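Local coordinates for NTF2-like Protein (Anabaena variabilis ATCC 29413, PDB 3DMC) that is of unknown function but adopts the NTF2-like fold of the SnoaL-like family and assembles as a dimer, at residues Thr89-Phe94 with Arg108-Phe113. Sequence-based numbering, arbitrary orientation.
Sequences TVVFEF and RVAVSF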
loop_
_atom_site.group_PDB
_atom_site.type_symbol
_atom_site.label_atom_id
_atom_site.label_comp_id
_atom_site.label_asym_id
_atom_site.label_seq_id
_atom_site.Cartn_x
_atom_site.Cartn_y
_atom_site.Cartn_z
ATOM N N THR A 89 4.654 12.358 1.799
ATOM C CA THR A 89 4.058 11.201 1.142
ATOM C C THR A 89 2.616 11.068 1.597
ATOM O O THR A 89 2.297 11.279 2.773
ATOM C CB THR A 89 4.816 9.897 1.514
ATOM O OG1 THR A 89 6.199 9.991 1.151
ATOM C CG2 THR A 89 4.239 8.679 0.825
ATOM N N VAL A 90 1.769 10.697 0.644
ATOM C CA VAL A 90 0.360 10.372 0.941
ATOM C C VAL A 90 0.020 9.049 0.300
ATOM O O VAL A 90 0.395 8.774 -0.864
ATOM C CB VAL A 90 -0.617 11.436 0.416
ATOM C CG1 VAL A 90 -1.982 11.131 0.942
ATOM C CG2 VAL A 90 -0.160 12.862 0.859
ATOM N N VAL A 91 -0.668 8.212 1.065
ATOM C CA VAL A 91 -1.119 6.909 0.543
ATOM C C VAL A 91 -2.626 6.874 0.619
ATOM O O VAL A 91 -3.233 7.270 1.622
ATOM C CB VAL A 91 -0.586 5.692 1.366
ATOM C CG1 VAL A 91 -1.083 4.334 0.801
ATOM C CG2 VAL A 91 0.943 5.675 1.459
ATOM N N PHE A 92 -3.182 6.430 -0.493
ATOM C CA PHE A 92 -4.609 6.240 -0.706
ATOM C C PHE A 92 -4.867 4.744 -0.821
ATOM O O PHE A 92 -4.384 4.106 -1.732
ATOM C CB PHE A 92 -5.015 6.942 -2.010
ATOM C CG PHE A 92 -4.834 8.425 -1.976
ATOM C CD1 PHE A 92 -3.584 9.002 -2.333
ATOM C CD2 PHE A 92 -5.878 9.264 -1.609
ATOM C CE1 PHE A 92 -3.413 10.357 -2.292
ATOM C CE2 PHE A 92 -5.693 10.632 -1.580
ATOM C CZ PHE A 92 -4.468 11.172 -1.911
ATOM N N GLU A 93 -5.659 4.220 0.109
ATOM C CA GLU A 93 -6.089 2.841 0.082
ATOM C C GLU A 93 -7.539 2.867 -0.379
ATOM O O GLU A 93 -8.429 3.438 0.299
ATOM C CB GLU A 93 -6.000 2.176 1.452
ATOM C CG GLU A 93 -4.602 1.983 1.998
ATOM C CD GLU A 93 -4.623 1.374 3.384
ATOM O OE1 GLU A 93 -5.215 0.260 3.515
ATOM O OE2 GLU A 93 -4.060 2.007 4.313
ATOM N N PHE A 94 -7.754 2.225 -1.517
ATOM C CA PHE A 94 -9.061 2.269 -2.192
ATOM C C PHE A 94 -9.517 0.932 -2.807
ATOM O O PHE A 94 -8.760 -0.043 -2.904
ATOM C CB PHE A 94 -9.140 3.433 -3.199
ATOM C CG PHE A 94 -8.234 3.283 -4.396
ATOM C CD1 PHE A 94 -6.936 3.781 -4.395
ATOM C CD2 PHE A 94 -8.690 2.646 -5.541
ATOM C CE1 PHE A 94 -6.129 3.635 -5.503
ATOM C CE2 PHE A 94 -7.882 2.496 -6.636
ATOM C CZ PHE A 94 -6.594 2.990 -6.626
ATOM N N ARG A 108 -8.466 -4.179 -4.755
ATOM C CA ARG A 108 -8.031 -3.327 -3.684
ATOM C C ARG A 108 -6.652 -2.843 -4.098
ATOM O O ARG A 108 -5.853 -3.598 -4.662
ATOM C CB ARG A 108 -7.979 -4.043 -2.323
ATOM C CG ARG A 108 -9.343 -4.342 -1.709
ATOM C CD ARG A 108 -9.274 -4.854 -0.314
ATOM N NE ARG A 108 -10.590 -4.716 0.322
ATOM C CZ ARG A 108 -10.774 -4.361 1.586
ATOM N NH1 ARG A 108 -9.739 -4.089 2.374
ATOM N NH2 ARG A 108 -12.000 -4.287 2.067
ATOM N N VAL A 109 -6.441 -1.549 -3.899
ATOM C CA VAL A 109 -5.220 -0.888 -4.341
ATOM C C VAL A 109 -4.751 0.100 -3.307
ATOM O O VAL A 109 -5.527 0.743 -2.630
ATOM C CB VAL A 109 -5.428 -0.149 -5.683
ATOM C CG1 VAL A 109 -4.070 0.317 -6.273
ATOM C CG2 VAL A 109 -6.199 -1.026 -6.687
ATOM N N ALA A 110 -3.436 0.223 -3.217
ATOM C CA ALA A 110 -2.843 1.335 -2.524
ATOM C C ALA A 110 -1.934 2.058 -3.502
ATOM O O ALA A 110 -1.084 1.471 -4.126
ATOM C CB ALA A 110 -2.056 0.883 -1.306
ATOM N N VAL A 111 -2.179 3.343 -3.666
ATOM C CA VAL A 111 -1.243 4.188 -4.397
ATOM C C VAL A 111 -0.688 5.251 -3.467
ATOM O O VAL A 111 -1.406 5.909 -2.709
ATOM C CB VAL A 111 -1.830 4.834 -5.673
ATOM C CG1 VAL A 111 -2.398 3.747 -6.624
ATOM C CG2 VAL A 111 -2.861 5.921 -5.339
ATOM N N SER A 112 0.620 5.394 -3.580
ATOM C CA SER A 112 1.421 6.262 -2.752
ATOM C C SER A 112 2.026 7.354 -3.640
ATOM O O SER A 112 2.582 7.051 -4.685
ATOM C CB SER A 112 2.527 5.426 -2.086
ATOM O OG SER A 112 3.316 6.201 -1.216
ATOM N N PHE A 113 1.814 8.605 -3.252
ATOM C CA PHE A 113 2.439 9.750 -3.955
ATOM C C PHE A 113 3.473 10.425 -3.043
ATOM O O PHE A 113 3.237 10.587 -1.830
ATOM C CB PHE A 113 1.400 10.874 -4.276
ATOM C CG PHE A 113 0.218 10.461 -5.127
ATOM C CD1 PHE A 113 0.272 9.406 -5.986
ATOM C CD2 PHE A 113 -0.943 11.244 -5.131
ATOM C CE1 PHE A 113 -0.814 9.054 -6.782
ATOM C CE2 PHE A 113 -2.009 10.905 -5.919
ATOM C CZ PHE A 113 -1.943 9.811 -6.769
#
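A chi1 of 68° sets F94 CG between the backbone N and the carbonyl carbon, and the ring beyond it lies alongside V109 on the neighbouring strand of an antiparallel hairpin, part of the curved sheet of the NTF2-like fold. V109 CB sits over one face of that ring, toward the rim, 3.8 Å from its centroid, a CH-pi contact; in the conformer given here, one of two, V111 CG1 meets the ring edge at F94 CE1. An alanine at F94 would probably leave V109 CB without its aromatic cover and open a gap over that valine. F92 CG, anti to its carbonyl carbon, leads to a ring whose CE1 lies 3.9 Å from F113 CD2, the two ring planes inclined at 52°. These aromatics and valines share the face that helix 9-27 covers, where F18 stacks on F92 and also meets the F94 ring.

The backbones pair through V90 with F113, F92 with V111 and F94 with V109, two N-H...O bonds each. The opposite face, with V91, E93, A110 and S112, looks to the dimer partner: S112 OG bonds E93 of the second subunit, and E93 reaches R124 and Y126 there. Within the hairpin, V91 CG2 packs 3.6 Å from S112 OG. At the F94 end, the bond from F94 N to V109 O measures 2.9 Å and is nearly straight, 176° at the hydrogen.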